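Local coordinates for peptide-binding protein (Photobacterium damsela subsp. piscicida, PDB 6SQX), which cleaves the peptidoglycan of potentially competing bacteria as a secreted NlpC/P60 D,L-endopeptidase, probably by a cysteine-type mechanism, at residues E58-N61 with T62-F66; D71-Q74 with N75-Y78; E94-T97 with I98-Y101; I134-N138 with H139-G143. One frame throughout, in Å; residues are numbered along the deposited sequence.

How the interactions relate
Interactions 1 and 3 are turns of two separate alpha helices, 50-64 and 90-102, and both mix buried aromatic or aliphatic side chains with polar ones toward the surface. Interaction 1 relies on rings packed one turn apart, whereas interaction 3 adds a salt bridge on its outer side. Interactions 2 and 4 are loops leading into strands 76-78 and 142-145; polar side-chain-to-backbone bonds and a water shape the first, a disulfide the second. Interaction 4 is the most superficial. Phe-66 packs against Ala-72 and Asp-71, joining interactions 1 and 2, and Gln-74 carries interaction 2 into interaction 4. Interaction 3 stands apart, touching none of the others.

Interaction 1: E58-N61 with T62-F66; sequences EYFN and TQYYF
Tyr-64 N reaches Phe-60 O at 2.7 Å, the shortest of the backbone bonds that run along this helix. The two side chains on the same pair of residues run side by side. Both have CG anti to the backbone N, which sends the rings off the helix in one direction, slid past each other with planes 28° apart. Overlap is slight: Phe-60 CE1 sits over the Tyr-64 ring face, 3.5 Å from Tyr-64 CG. Trp-292 and Trp-338 also meet the Phe-60 ring, which is buried.

On another flank, Gln-63 lays its aliphatic part on Tyr-59. With chi1 at -56°, Gln-63 CG stands beside its backbone N and over one face of the Tyr-59 ring, 3.7 Å from the centroid, in a CH-pi contact. The bend at chi2 then turns the amide across the ring, tilted 30° to it, and Gln-63 NE2 donates to Pro-81 O.

Toward the end of the helix, Tyr-65 N still bonds Asn-61 O at 3.0 Å, while Asn-61 OD1 comes to the edge of the Tyr-65 ring, 3.6 Å from Tyr-65 CE2. Tyr-65 OH is bonded to Trp-226 NE1. Such i to i+4 pairing of backbone and side chains is alpha-helical, and because Tyr-65 is the first residue to leave helical angles, these are the last turns of helix 50-64.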
loop_
_atom_site.group_PDB
_atom_site.type_symbol
_atom_site.label_atom_id
_atom_site.label_comp_id
_atom_site.label_asym_id
_atom_site.label_seq_id
_atom_site.Cartn_x
_atom_site.Cartn_y
_atom_site.Cartn_z
ATOM N N GLU A 58 11.397 16.042 -3.118
ATOM C CA GLU A 58 11.010 17.080 -2.162
ATOM C C GLU A 58 9.581 16.863 -1.678
ATOM O O GLU A 58 9.285 16.982 -0.477
ATOM C CB GLU A 58 11.177 18.460 -2.796
ATOM C CG GLU A 58 12.637 18.861 -2.884
ATOM C CD GLU A 58 12.832 20.165 -3.615
ATOM O OE1 GLU A 58 11.817 20.889 -3.789
ATOM O OE2 GLU A 58 13.985 20.468 -3.998
ATOM N N TYR A 59 8.676 16.528 -2.597
ATOM C CA TYR A 59 7.308 16.246 -2.184
ATOM C C TYR A 59 7.273 15.055 -1.241
ATOM O O TYR A 59 6.624 15.105 -0.195
ATOM C CB TYR A 59 6.412 16.025 -3.406
ATOM C CG TYR A 59 4.974 15.720 -3.108
ATOM C CD1 TYR A 59 4.151 16.669 -2.519
ATOM C CD2 TYR A 59 4.417 14.476 -3.433
ATOM C CE1 TYR A 59 2.817 16.401 -2.264
ATOM C CE2 TYR A 59 3.080 14.188 -3.179
ATOM C CZ TYR A 59 2.272 15.159 -2.582
ATOM O OH TYR A 59 0.951 14.881 -2.327
ATOM N N PHE A 60 8.001 13.972 -1.587
ATOM C CA PHE A 60 8.077 12.816 -0.698
ATOM C C PHE A 60 8.495 13.220 0.719
ATOM O O PHE A 60 7.886 12.784 1.703
ATOM C CB PHE A 60 9.017 11.738 -1.277
ATOM C CG PHE A 60 9.081 10.493 -0.446
ATOM C CD1 PHE A 60 9.855 10.452 0.716
ATOM C CD2 PHE A 60 8.371 9.355 -0.829
ATOM C CE1 PHE A 60 9.868 9.314 1.523
ATOM C CE2 PHE A 60 8.394 8.208 -0.040
ATOM C CZ PHE A 60 9.155 8.192 1.145
ATOM N N ASN A 61 9.570 13.998 0.842
ATOM C CA ASN A 61 10.032 14.351 2.184
ATOM C C ASN A 61 8.977 15.152 2.946
ATOM O O ASN A 61 8.751 14.915 4.138
ATOM C CB ASN A 61 11.381 15.063 2.119
ATOM C CG ASN A 61 12.558 14.071 1.930
ATOM O OD1 ASN A 61 12.412 12.858 2.161
ATOM N ND2 ASN A 61 13.722 14.590 1.542
ATOM N N THR A 62 8.265 16.057 2.261
ATOM C CA THR A 62 7.223 16.814 2.946
ATOM C C THR A 62 6.123 15.899 3.449
ATOM O O THR A 62 5.686 16.011 4.602
ATOM C CB THR A 62 6.643 17.872 2.017
ATOM O OG1 THR A 62 7.681 18.806 1.672
ATOM C CG2 THR A 62 5.489 18.631 2.723
ATOM N N GLN A 63 5.686 14.950 2.607
ATOM C CA GLN A 63 4.569 14.107 3.004
ATOM C C GLN A 63 5.003 13.071 4.030
ATOM O O GLN A 63 4.262 12.767 4.984
ATOM C CB GLN A 63 3.967 13.379 1.787
ATOM C CG GLN A 63 3.507 14.323 0.636
ATOM C CD GLN A 63 2.516 15.408 1.091
ATOM O OE1 GLN A 63 2.886 16.324 1.812
ATOM N NE2 GLN A 63 1.252 15.285 0.672
ATOM N N TYR A 64 6.187 12.487 3.803
ATOM C CA TYR A 64 6.659 11.385 4.641
ATOM C C TYR A 64 6.973 11.852 6.062
ATOM O O TYR A 64 6.711 11.122 7.034
ATOM C CB TYR A 64 7.911 10.782 4.013
ATOM C CG TYR A 64 8.442 9.540 4.676
ATOM C CD1 TYR A 64 7.764 8.328 4.560
ATOM C CD2 TYR A 64 9.665 9.555 5.353
ATOM C CE1 TYR A 64 8.288 7.148 5.116
ATOM C CE2 TYR A 64 10.174 8.398 5.909
ATOM C CZ TYR A 64 9.462 7.214 5.804
ATOM O OH TYR A 64 9.972 6.031 6.330
ATOM N N TYR A 65 7.518 13.063 6.203
ATOM C CA TYR A 65 7.844 13.624 7.519
ATOM C C TYR A 65 6.762 14.542 8.076
ATOM O O TYR A 65 7.003 15.212 9.089
ATOM C CB TYR A 65 9.199 14.360 7.479
ATOM C CG TYR A 65 10.354 13.405 7.209
ATOM C CD1 TYR A 65 10.809 12.535 8.201
ATOM C CD2 TYR A 65 10.986 13.376 5.964
ATOM C CE1 TYR A 65 11.878 11.654 7.959
ATOM C CE2 TYR A 65 12.030 12.492 5.723
ATOM C CZ TYR A 65 12.478 11.651 6.725
ATOM O OH TYR A 65 13.550 10.773 6.464
ATOM N N PHE A 66 5.569 14.531 7.484
ATOM C CA PHE A 66 4.527 15.463 7.911
ATOM C C PHE A 66 4.199 15.299 9.385
ATOM O O PHE A 66 3.912 16.293 10.074
ATOM C CB PHE A 66 3.275 15.205 7.079
ATOM C CG PHE A 66 2.138 16.105 7.430
ATOM C CD1 PHE A 66 2.176 17.460 7.120
ATOM C CD2 PHE A 66 1.010 15.594 8.049
ATOM C CE1 PHE A 66 1.083 18.287 7.431
ATOM C CE2 PHE A 66 -0.093 16.409 8.357
ATOM C CZ PHE A 66 -0.027 17.763 8.054
#

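Interaction 2: D71-Q74 with N75-Y78; sequences DANQ and NDFY
Asn-73 makes the compact part of this turn. Its OD1 takes two backbone donors: Asn-75 N at 2.8 Å, lying in the carbonyl plane, and Asp-76 N at 2.9 Å, tilted 18° from it. The first of these closes an Asx turn; the second carries the grip one residue further. CG sits between the backbone N and the carbonyl carbon (chi1 68°), and from there the amide folds over the following peptides. Its other end is used as well. Asn-73 ND2 donates to Asp-76 OD2 at 3.0 Å, the acceptor in the plane of the amide but the donor well above the plane of the carboxylate, so the two flat groups stand steeply against each other, 72° apart. With bonds at both OD1 and ND2, the rotation of the amide is fixed.

The looser side is bridged by solvent. Water 1 accepts from Asn-73 N at 2.9 Å and donates to Asp-76 O at 2.9 Å, spanning the mouth of the turn, and Lys-202 NZ bonds Asn-73 O. The partly exposed Asn-75 merely brings its CB to 3.6 Å from Asn-73 OD1.

Gln-74 points into the protein, where its NE2 is bonded to Ile-134 O and Leu-189 O and its side chain touches Met-188 of strand 186-192. The turn lies between helix 50-64 and strand 76-78, which it starts and which pairs antiparallel with strand 87-89.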
loop_
_atom_site.group_PDB
_atom_site.type_symbol
_atom_site.label_atom_id
_atom_site.label_comp_id
_atom_site.label_asym_id
_atom_site.label_seq_id
_atom_site.Cartn_x
_atom_site.Cartn_y
_atom_site.Cartn_z
ATOM N N ASP A 71 3.008 21.535 11.396
ATOM C CA ASP A 71 1.671 21.634 10.808
ATOM C C ASP A 71 0.719 20.548 11.310
ATOM O O ASP A 71 -0.503 20.740 11.284
ATOM C CB ASP A 71 1.769 21.523 9.278
ATOM C CG ASP A 71 2.535 22.677 8.645
ATOM O OD1 ASP A 71 2.388 23.829 9.117
ATOM O OD2 ASP A 71 3.298 22.430 7.675
ATOM N N ALA A 72 1.238 19.412 11.741
ATOM C CA ALA A 72 0.415 18.272 12.100
ATOM C C ALA A 72 -0.086 18.395 13.541
ATOM O O ALA A 72 0.558 19.020 14.398
ATOM C CB ALA A 72 1.270 17.004 11.971
ATOM N N ASN A 73 -1.239 17.788 13.803
ATOM C CA ASN A 73 -1.810 17.803 15.146
ATOM C C ASN A 73 -2.538 16.491 15.408
ATOM O O ASN A 73 -2.735 15.673 14.499
ATOM C CB ASN A 73 -2.714 19.040 15.391
ATOM C CG ASN A 73 -3.985 19.009 14.562
ATOM O OD1 ASN A 73 -4.779 18.076 14.664
ATOM N ND2 ASN A 73 -4.189 20.040 13.734
ATOM N N GLN A 74 -2.945 16.288 16.666
ATOM C CA GLN A 74 -3.518 15.008 17.066
ATOM C C GLN A 74 -4.995 14.861 16.719
ATOM O O GLN A 74 -5.550 13.765 16.901
ATOM C CB GLN A 74 -3.344 14.765 18.566
ATOM C CG GLN A 74 -1.908 14.509 19.026
ATOM C CD GLN A 74 -1.848 14.434 20.515
ATOM O OE1 GLN A 74 -2.292 15.370 21.205
ATOM N NE2 GLN A 74 -1.351 13.327 21.049
ATOM N N ASN A 75 -5.646 15.917 16.206
ATOM C CA ASN A 75 -7.091 15.908 15.977
ATOM C C ASN A 75 -7.486 15.691 14.521
ATOM O O ASN A 75 -8.622 15.254 14.252
ATOM C CB ASN A 75 -7.705 17.215 16.497
ATOM C CG ASN A 75 -7.445 17.394 17.959
ATOM O OD1 ASN A 75 -8.004 16.672 18.787
ATOM N ND2 ASN A 75 -6.577 18.348 18.302
ATOM N N ASP A 76 -6.600 16.031 13.594
ATOM C CA ASP A 76 -6.894 16.083 12.168
ATOM C C ASP A 76 -6.023 15.060 11.454
ATOM O O ASP A 76 -4.824 14.954 11.736
ATOM C CB ASP A 76 -6.556 17.481 11.590
ATOM C CG ASP A 76 -7.328 18.629 12.273
ATOM O OD1 ASP A 76 -8.424 18.351 12.816
ATOM O OD2 ASP A 76 -6.826 19.771 12.235
ATOM N N PHE A 77 -6.621 14.346 10.500
ATOM C CA PHE A 77 -5.912 13.347 9.707
ATOM C C PHE A 77 -6.151 13.603 8.224
ATOM O O PHE A 77 -7.299 13.767 7.797
ATOM C CB PHE A 77 -6.353 11.914 10.077
ATOM C CG PHE A 77 -5.940 10.885 9.061
ATOM C CD1 PHE A 77 -4.590 10.541 8.892
ATOM C CD2 PHE A 77 -6.894 10.291 8.253
ATOM C CE1 PHE A 77 -4.200 9.586 7.927
ATOM C CE2 PHE A 77 -6.501 9.346 7.278
ATOM C CZ PHE A 77 -5.152 9.017 7.122
ATOM N N TYR A 78 -5.075 13.622 7.441
ATOM C CA TYR A 78 -5.125 13.852 5.998
ATOM C C TYR A 78 -4.748 12.577 5.251
ATOM O O TYR A 78 -3.665 12.052 5.473
ATOM C CB TYR A 78 -4.107 14.928 5.609
ATOM C CG TYR A 78 -4.477 16.288 6.145
ATOM C CD1 TYR A 78 -4.254 16.620 7.492
ATOM C CD2 TYR A 78 -5.064 17.245 5.313
ATOM C CE1 TYR A 78 -4.631 17.886 7.999
ATOM C CE2 TYR A 78 -5.418 18.514 5.797
ATOM C CZ TYR A 78 -5.225 18.818 7.135
ATOM O OH TYR A 78 -5.584 20.065 7.615
HETATM O O HOH W 1 -2.653 16.778 11.440
#

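Interaction 3: E94-T97 with I98-Y101; sequences ENDT and IRYY. With EDO (1,2-ethanediol), chain H; EDO (1,2-ethanediol), chain U; EDO (1,2-ethanediol), chain I.
Asp-96 and Arg-99, three residues apart on the alpha helix 90-102, form an i to i+3 salt bridge on its outer side. The two side chains run alongside each other and point the same way, but their flat ends are nearly perpendicular, the carboxylate and guanidinium planes 81° apart. Arg-99 starts with CG anti to the backbone N (chi1 -170°) and bends at chi3, folding the guanidinium back until Asp-96 CA lies over one of its faces. Arg-99 NH1 then meets Asp-96 OD1 at 2.6 Å from above the carboxylate plane, and Arg-99 NH2 adds a weak bond to the same oxygen. The other oxygen, OD2, pairs with Lys-92 one turn earlier, so the carboxylate has two cationic partners and would be expected to stay ionised.

A different contact, made of a backbone bond and ring packing, runs through Thr-97 and Tyr-101. Tyr-101 N bonds Thr-97 O at 3.2 Å, and the Tyr-101 ring lies obliquely beside that carbonyl, its CE2 4.0 Å from Thr-97 CG2. Phe-160 meets the same ring. Tyr-100 projects from the neighbouring position, and its CD2 stands over the centre of the Tyr-101 ring face. Ile-98 turns to helix 118-126, where it touches Ser-123 and Met-126, and Glu-94 bonds Trp-209.

1,2-Ethanediol molecules, probably from the crystallisation liquor, sit at side-chain ends. One gives its O1 proton to Thr-97 OG1 at 2.8 Å, while the O1 of another shares a 2.7 Å hydrogen bond with Tyr-100 OH.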
loop_
_atom_site.group_PDB
_atom_site.type_symbol
_atom_site.label_atom_id
_atom_site.label_comp_id
_atom_site.label_asym_id
_atom_site.label_seq_id
_atom_site.Cartn_x
_atom_site.Cartn_y
_atom_site.Cartn_z
ATOM N N GLU A 94 -13.113 7.605 14.354
ATOM C CA GLU A 94 -13.119 6.537 15.344
ATOM C C GLU A 94 -14.531 6.147 15.726
ATOM O O GLU A 94 -14.871 4.958 15.769
ATOM C CB GLU A 94 -12.318 6.949 16.573
ATOM C CG GLU A 94 -10.818 7.108 16.266
ATOM C CD GLU A 94 -10.196 5.816 15.769
ATOM O OE1 GLU A 94 -10.212 4.831 16.548
ATOM O OE2 GLU A 94 -9.711 5.815 14.612
ATOM N N ASN A 95 -15.369 7.139 15.997
ATOM C CA ASN A 95 -16.764 6.847 16.336
ATOM C C ASN A 95 -17.501 6.190 15.173
ATOM O O ASN A 95 -18.306 5.271 15.380
ATOM C CB ASN A 95 -17.490 8.117 16.792
ATOM C CG ASN A 95 -17.104 8.530 18.201
ATOM O OD1 ASN A 95 -17.105 7.714 19.126
ATOM N ND2 ASN A 95 -16.784 9.801 18.372
ATOM N N ASP A 96 -17.237 6.650 13.940
ATOM C CA ASP A 96 -17.830 6.028 12.758
ATOM C C ASP A 96 -17.432 4.562 12.640
ATOM O O ASP A 96 -18.247 3.730 12.226
ATOM C CB ASP A 96 -17.399 6.758 11.484
ATOM C CG ASP A 96 -18.047 8.125 11.324
ATOM O OD1 ASP A 96 -18.958 8.472 12.094
ATOM O OD2 ASP A 96 -17.631 8.840 10.404
ATOM N N THR A 97 -16.178 4.233 12.970
ATOM C CA THR A 97 -15.721 2.851 12.832
ATOM C C THR A 97 -16.401 1.950 13.851
ATOM O O THR A 97 -16.864 0.851 13.510
ATOM C CB THR A 97 -14.195 2.805 12.972
ATOM O OG1 THR A 97 -13.617 3.661 11.981
ATOM C CG2 THR A 97 -13.659 1.385 12.784
ATOM N N ILE A 98 -16.507 2.416 15.100
ATOM C CA ILE A 98 -17.232 1.656 16.110
ATOM C C ILE A 98 -18.657 1.396 15.640
ATOM O O ILE A 98 -19.147 0.263 15.691
ATOM C CB ILE A 98 -17.227 2.406 17.458
ATOM C CG1 ILE A 98 -15.832 2.417 18.066
ATOM C CG2 ILE A 98 -18.168 1.730 18.445
ATOM C CD1 ILE A 98 -15.710 3.351 19.257
ATOM N N ARG A 99 -19.355 2.461 15.216
ATOM C CA ARG A 99 -20.740 2.322 14.773
ATOM C C ARG A 99 -20.863 1.338 13.616
ATOM O O ARG A 99 -21.829 0.558 13.546
ATOM C CB ARG A 99 -21.294 3.700 14.388
ATOM C CG ARG A 99 -22.794 3.748 14.136
ATOM C CD ARG A 99 -23.301 5.190 14.002
ATOM N NE ARG A 99 -22.729 5.890 12.856
ATOM C CZ ARG A 99 -21.772 6.817 12.936
ATOM N NH1 ARG A 99 -21.317 7.383 11.827
ATOM N NH2 ARG A 99 -21.281 7.194 14.115
ATOM N N TYR A 100 -19.910 1.381 12.686
ATOM C CA TYR A 100 -19.982 0.524 11.510
ATOM C C TYR A 100 -20.000 -0.946 11.906
ATOM O O TYR A 100 -20.775 -1.736 11.353
ATOM C CB TYR A 100 -18.789 0.807 10.608
ATOM C CG TYR A 100 -18.837 0.067 9.308
ATOM C CD1 TYR A 100 -19.446 0.617 8.191
ATOM C CD2 TYR A 100 -18.238 -1.182 9.182
ATOM C CE1 TYR A 100 -19.472 -0.076 6.975
ATOM C CE2 TYR A 100 -18.271 -1.880 7.989
ATOM C CZ TYR A 100 -18.877 -1.329 6.885
ATOM O OH TYR A 100 -18.894 -2.048 5.708
ATOM N N TYR A 101 -19.144 -1.340 12.858
ATOM C CA TYR A 101 -19.078 -2.748 13.247
ATOM C C TYR A 101 -20.108 -3.140 14.297
ATOM O O TYR A 101 -20.508 -4.313 14.347
ATOM C CB TYR A 101 -17.658 -3.110 13.680
ATOM C CG TYR A 101 -16.764 -3.074 12.475
ATOM C CD1 TYR A 101 -16.881 -4.060 11.493
ATOM C CD2 TYR A 101 -15.816 -2.054 12.285
ATOM C CE1 TYR A 101 -16.086 -4.037 10.361
ATOM C CE2 TYR A 101 -14.997 -2.024 11.138
ATOM C CZ TYR A 101 -15.152 -3.020 10.173
ATOM O OH TYR A 101 -14.376 -2.991 9.041
HETATM C C1 EDO H . -17.356 -5.135 5.604
HETATM O O1 EDO H . -18.682 -4.732 5.999
HETATM C C2 EDO H . -17.186 -4.956 4.104
HETATM O O2 EDO H . -18.185 -5.759 3.429
HETATM C C1 EDO U . -13.529 -1.576 4.850
HETATM O O1 EDO U . -13.142 -1.586 3.474
HETATM C C2 EDO U . -15.037 -1.733 4.974
HETATM O O2 EDO U . -15.430 -1.248 6.261
HETATM C C1 EDO I . -10.750 4.705 10.234
HETATM O O1 EDO I . -11.118 3.415 10.746
HETATM C C2 EDO I . -9.244 4.702 10.024
HETATM O O2 EDO I . -8.664 3.965 11.095
#

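Interaction 4: I134-N138 with H139-G143; sequences IPCDN and HSCRG
Ser-140 N bonds Asp-137 O at 3.0 Å across a reversal in which Asn-138 and His-139 both adopt left-handed helical backbone angles, and a type I beta turn from His-139 to Arg-142 follows directly. The side chains then close the loop covalently. Cys-136 SG and Cys-141 SG are joined at 2.0 Å with chi3 at -71°. Cys-136 sends its sulfur anti to the backbone N (chi1 -159°), whereas that of Cys-141 stands between N and the carbonyl carbon (chi1 66°), and these unlike settings let the two meet across the four residues between them. Ile-134 CG2 packs more loosely, 4.3 Å from Cys-141 CB.

Solvent serves the polar side. Ser-140 OG is hydrogen-bonded to two waters; one of them also donates to Pro-135 O at 2.6 Å, the other accepts weakly from Asp-137 N. A third water links Cys-136 O to His-139 N. The guanidinium of Arg-142 lies against one face of the His-139 ring, with His-139 CG over its centre, while its NH2 pairs with Asp-70.

With little apolar packing, the disulfide ties this surface loop together alongside backbone turn bonds and waters; such a covalent link is consistent with a secreted protein.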
loop_
_atom_site.group_PDB
_atom_site.type_symbol
_atom_site.label_atom_id
_atom_site.label_comp_id
_atom_site.label_asym_id
_atom_site.label_seq_id
_atom_site.Cartn_x
_atom_site.Cartn_y
_atom_site.Cartn_z
ATOM N N ILE A 134 -2.925 10.962 24.806
ATOM C CA ILE A 134 -1.462 11.020 24.822
ATOM C C ILE A 134 -1.049 12.488 24.817
ATOM O O ILE A 134 -1.351 13.196 23.851
ATOM C CB ILE A 134 -0.840 10.257 23.643
ATOM C CG1 ILE A 134 -1.114 8.761 23.815
ATOM C CG2 ILE A 134 0.683 10.529 23.580
ATOM C CD1 ILE A 134 -0.551 7.878 22.723
ATOM N N PRO A 135 -0.394 12.990 25.862
ATOM C CA PRO A 135 -0.045 14.416 25.875
ATOM C C PRO A 135 0.910 14.751 24.742
ATOM O O PRO A 135 1.658 13.895 24.263
ATOM C CB PRO A 135 0.643 14.607 27.233
ATOM C CG PRO A 135 0.310 13.387 28.034
ATOM C CD PRO A 135 0.070 12.281 27.063
ATOM N N CYS A 136 0.894 16.009 24.304
ATOM C CA CYS A 136 1.787 16.382 23.211
ATOM C C CYS A 136 2.522 17.692 23.473
ATOM O O CYS A 136 2.854 18.416 22.531
ATOM C CB CYS A 136 1.090 16.396 21.850
ATOM S SG CYS A 136 2.293 16.242 20.471
ATOM N N ASP A 137 2.802 18.001 24.735
ATOM C CA ASP A 137 3.582 19.204 25.034
ATOM C C ASP A 137 4.986 19.098 24.432
ATOM O O ASP A 137 5.590 18.020 24.393
ATOM C CB ASP A 137 3.673 19.426 26.546
ATOM C CG ASP A 137 2.333 19.797 27.175
ATOM O OD1 ASP A 137 1.540 20.532 26.540
ATOM O OD2 ASP A 137 2.071 19.353 28.316
ATOM N N ASN A 138 5.493 20.217 23.905
ATOM C CA ASN A 138 6.802 20.236 23.219
ATOM C C ASN A 138 6.901 19.167 22.127
ATOM O O ASN A 138 7.956 18.567 21.908
ATOM C CB ASN A 138 7.968 20.093 24.193
ATOM C CG ASN A 138 7.914 21.107 25.307
ATOM O OD1 ASN A 138 7.836 22.315 25.060
ATOM N ND2 ASN A 138 7.933 20.622 26.552
ATOM N N HIS A 139 5.789 18.921 21.440
ATOM C CA HIS A 139 5.737 17.936 20.355
ATOM C C HIS A 139 6.152 16.537 20.806
ATOM O O HIS A 139 6.651 15.739 20.003
ATOM C CB HIS A 139 6.559 18.396 19.147
ATOM C CG HIS A 139 6.168 19.746 18.634
ATOM N ND1 HIS A 139 4.977 19.974 17.978
ATOM C CD2 HIS A 139 6.813 20.935 18.672
ATOM C CE1 HIS A 139 4.897 21.255 17.650
ATOM N NE2 HIS A 139 5.996 21.860 18.062
ATOM N N SER A 140 5.876 16.177 22.052
ATOM C CA SER A 140 6.307 14.877 22.564
ATOM C C SER A 140 5.568 13.696 21.948
ATOM O O SER A 140 6.006 12.555 22.137
ATOM C CB SER A 140 6.173 14.824 24.090
ATOM O OG SER A 140 4.817 14.979 24.521
ATOM N N CYS A 141 4.483 13.924 21.229
ATOM C CA CYS A 141 3.736 12.832 20.610
ATOM C C CYS A 141 4.286 12.455 19.239
ATOM O O CYS A 141 3.756 11.530 18.617
ATOM C CB CYS A 141 2.225 13.153 20.545
ATOM S SG CYS A 141 1.783 14.541 19.456
ATOM N N ARG A 142 5.297 13.162 18.739
ATOM C CA ARG A 142 5.993 12.662 17.559
ATOM C C ARG A 142 6.623 11.323 17.881
ATOM O O ARG A 142 7.116 11.106 18.990
ATOM C CB ARG A 142 7.082 13.648 17.144
ATOM C CG ARG A 142 6.489 14.987 16.664
ATOM C CD ARG A 142 7.530 16.061 16.342
ATOM N NE ARG A 142 6.835 17.231 15.820
ATOM C CZ ARG A 142 7.346 18.454 15.755
ATOM N NH1 ARG A 142 8.577 18.712 16.205
ATOM N NH2 ARG A 142 6.603 19.427 15.233
ATOM N N GLY A 143 6.593 10.419 16.897
ATOM C CA GLY A 143 7.084 9.080 17.148
ATOM C C GLY A 143 7.593 8.362 15.920
ATOM O O GLY A 143 7.734 8.946 14.836
HETATM O O HOH W 2 3.500 12.251 25.153
HETATM O O HOH W 3 3.570 20.784 21.295
HETATM O O HOH W 4 3.672 16.178 26.918
#